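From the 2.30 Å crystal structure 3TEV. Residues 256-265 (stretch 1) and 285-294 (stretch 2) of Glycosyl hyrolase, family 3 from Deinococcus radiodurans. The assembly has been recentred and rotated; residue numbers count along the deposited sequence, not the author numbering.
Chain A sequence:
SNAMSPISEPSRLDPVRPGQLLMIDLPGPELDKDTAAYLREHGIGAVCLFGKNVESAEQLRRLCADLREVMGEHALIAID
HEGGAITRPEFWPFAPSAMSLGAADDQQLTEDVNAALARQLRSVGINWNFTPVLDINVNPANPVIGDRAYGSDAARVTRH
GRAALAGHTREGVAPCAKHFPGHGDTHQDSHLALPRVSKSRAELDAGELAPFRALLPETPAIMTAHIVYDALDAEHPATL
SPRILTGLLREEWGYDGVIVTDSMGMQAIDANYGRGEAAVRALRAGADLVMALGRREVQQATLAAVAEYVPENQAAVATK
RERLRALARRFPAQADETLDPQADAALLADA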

# COMPACT_ATOMS: atom_id res chain seq x y z
N ASP A 256 -0.70 -0.55 14.68
CA ASP A 256 -1.09 0.87 14.63
C ASP A 256 -0.48 1.64 13.44
O ASP A 256 -0.54 2.87 13.40
N GLY A 257 0.06 0.93 12.45
CA GLY A 257 0.57 1.60 11.27
C GLY A 257 -0.51 1.86 10.23
O GLY A 257 -1.69 1.64 10.48
N VAL A 258 -0.09 2.32 9.05
CA VAL A 258 -0.99 2.69 7.97
C VAL A 258 -1.48 1.43 7.24
O VAL A 258 -0.68 0.56 6.88
N ILE A 259 -2.79 1.32 7.04
CA ILE A 259 -3.31 0.29 6.15
C ILE A 259 -3.79 0.95 4.88
O ILE A 259 -4.61 1.87 4.94
N VAL A 260 -3.26 0.51 3.73
CA VAL A 260 -3.66 1.05 2.44
C VAL A 260 -4.27 -0.09 1.61
O VAL A 260 -3.82 -1.21 1.70
N THR A 261 -5.31 0.20 0.82
CA THR A 261 -5.93 -0.82 -0.03
C THR A 261 -5.09 -0.99 -1.28
O THR A 261 -4.51 -0.01 -1.77
N ASP A 262 -5.05 -2.20 -1.85
CA ASP A 262 -4.51 -2.36 -3.20
C ASP A 262 -5.34 -1.49 -4.16
O ASP A 262 -6.45 -1.02 -3.82
N SER A 263 -4.82 -1.27 -5.37
CA SER A 263 -5.50 -0.46 -6.39
C SER A 263 -6.99 -0.84 -6.58
O SER A 263 -7.31 -2.01 -6.86
N MSE A 264 -7.91 0.12 -6.45
CA MSE A 264 -9.34 -0.23 -6.61
C MSE A 264 -9.78 -0.40 -8.07
O MSE A 264 -10.94 -0.76 -8.33
N GLY A 265 -8.86 -0.15 -9.01
CA GLY A 265 -9.10 -0.29 -10.45
C GLY A 265 -8.80 -1.66 -11.05
O GLY A 265 -8.85 -1.85 -12.27
N ALA A 285 -14.17 -0.67 6.95
CA ALA A 285 -13.58 -1.93 7.41
C ALA A 285 -12.29 -1.73 8.22
O ALA A 285 -11.93 -2.58 9.06
N GLY A 286 -11.57 -0.63 7.97
CA GLY A 286 -10.33 -0.37 8.68
C GLY A 286 -9.13 0.22 7.93
O GLY A 286 -8.11 0.50 8.57
N ALA A 287 -9.22 0.38 6.61
CA ALA A 287 -8.17 1.07 5.85
C ALA A 287 -8.06 2.53 6.28
O ALA A 287 -9.07 3.17 6.61
N ASP A 288 -6.83 3.05 6.28
CA ASP A 288 -6.60 4.49 6.48
C ASP A 288 -6.56 5.25 5.16
O ASP A 288 -6.76 6.47 5.14
N LEU A 289 -6.28 4.52 4.08
CA LEU A 289 -5.93 5.13 2.79
C LEU A 289 -6.47 4.25 1.66
O LEU A 289 -6.26 3.03 1.66
N VAL A 290 -7.17 4.86 0.71
CA VAL A 290 -7.67 4.12 -0.43
C VAL A 290 -6.91 4.55 -1.69
O VAL A 290 -6.81 5.74 -2.00
N MSE A 291 -6.36 3.57 -2.41
CA MSE A 291 -5.74 3.84 -3.71
C MSE A 291 -6.84 4.02 -4.74
O MSE A 291 -7.44 3.05 -5.14
N ALA A 292 -7.06 5.23 -5.20
CA ALA A 292 -8.12 5.51 -6.14
C ALA A 292 -7.48 5.82 -7.50
O ALA A 292 -7.35 6.99 -7.88
N LEU A 293 -7.03 4.79 -8.20
CA LEU A 293 -6.27 4.98 -9.43
C LEU A 293 -7.19 5.01 -10.63
O LEU A 293 -8.25 4.37 -10.63
N GLY A 294 -6.80 5.75 -11.66
CA GLY A 294 -7.57 5.79 -12.90
C GLY A 294 -7.76 7.21 -13.37
O GLY A 294 -7.17 8.14 -12.80

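What fixes the start of the contact? Asp288 points toward stretch 1 with chi1 m, and its carboxylate extends to stretch 1, where OD2 accepts from Ile259 N at 2.8 Å. The same residue gives Asp288 N to Ile259 O, also 2.8 Å, gripping Ile259 by both its amide and its carbonyl.

How is the middle filled? Val260 and Leu289 form a single bridge, and Thr261 N donates to Leu289 O at 3.1 Å. Beside it, Val260, chi1 p, sets CG2 into a hollow between Leu289 CD2 at 3.9 Å and Met291 CG at 3.7 Å. Thr261, also p, sets its methyl CG2 against Ala287 CB and Val290 CG2, 4.0 Å from each.

Where does a side chain stand in for backbone? At Thr261, whose OG1 accepts from Met291 N at 3.1 Å and donates to Asp262 O at 2.9 Å.

What closes the far end? Met291, a selenomethionine with chi angles m, t, p, points toward stretch 1 and has the largest area covered; its SE lies 3.9 Å from Ser263 N. Leu293, m and t, brings CD1 to 3.5 Å from Ser263 OG. Selenomethionine Met264, m throughout, rests CG against Val290 CG1 at 3.7 Å, while its N donates to Met291 O at 3.2 Å.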

# COMPACT_ATOMS: atom_id res chain seq x y z
CB ASP A 256 -0.79 1.59 15.96
CG ASP A 256 -1.75 2.78 16.24
OD1 ASP A 256 -2.93 2.80 15.78
OD2 ASP A 256 -1.32 3.73 16.94
CB VAL A 258 -0.26 3.60 6.96
CG1 VAL A 258 -1.03 3.75 5.62
CG2 VAL A 258 0.06 4.97 7.62
CB ILE A 259 -4.44 -0.48 6.80
CG1 ILE A 259 -3.93 -1.17 8.07
CG2 ILE A 259 -5.06 -1.47 5.80
CD1 ILE A 259 -5.04 -1.83 8.90
CB VAL A 260 -2.47 1.78 1.70
CG1 VAL A 260 -1.31 0.84 1.47
CG2 VAL A 260 -2.91 2.37 0.34
CB THR A 261 -7.24 -0.35 -0.60
OG1 THR A 261 -6.96 0.69 -1.58
CG2 THR A 261 -8.15 0.15 0.50
CB ASP A 262 -4.54 -3.84 -3.61
CG ASP A 262 -3.54 -4.18 -4.74
OD1 ASP A 262 -3.06 -3.27 -5.45
OD2 ASP A 262 -3.24 -5.39 -4.93
CB SER A 263 -4.75 -0.61 -7.71
OG SER A 263 -5.53 -0.11 -8.80
CB MSE A 264 -10.25 0.77 -5.88
CG MSE A 264 -9.91 1.01 -4.41
SE MSE A 264 -9.95 -0.60 -3.28
CE MSE A 264 -11.84 -1.07 -3.32
CB ALA A 285 -13.33 -2.86 6.23
CB ALA A 287 -8.47 1.01 4.36
CB ASP A 288 -5.25 4.72 7.18
CG ASP A 288 -5.15 3.97 8.47
OD1 ASP A 288 -6.00 4.23 9.37
OD2 ASP A 288 -4.27 3.10 8.59
CB LEU A 289 -4.39 5.23 2.64
CG LEU A 289 -3.85 6.05 1.44
CD1 LEU A 289 -4.41 7.52 1.41
CD2 LEU A 289 -2.32 6.08 1.43
CB VAL A 290 -9.21 4.36 -0.60
CG1 VAL A 290 -9.71 3.77 -1.93
CG2 VAL A 290 -9.97 3.73 0.56
CB MSE A 291 -4.84 2.71 -4.15
CG MSE A 291 -3.63 2.57 -3.27
SE MSE A 291 -2.30 1.37 -3.99
CE MSE A 291 -1.73 2.67 -5.34
CB ALA A 292 -8.96 6.69 -5.62
CB LEU A 293 -5.25 3.86 -9.61
CG LEU A 293 -4.28 3.55 -8.45
CD1 LEU A 293 -3.22 2.57 -8.95
CD2 LEU A 293 -3.62 4.79 -7.84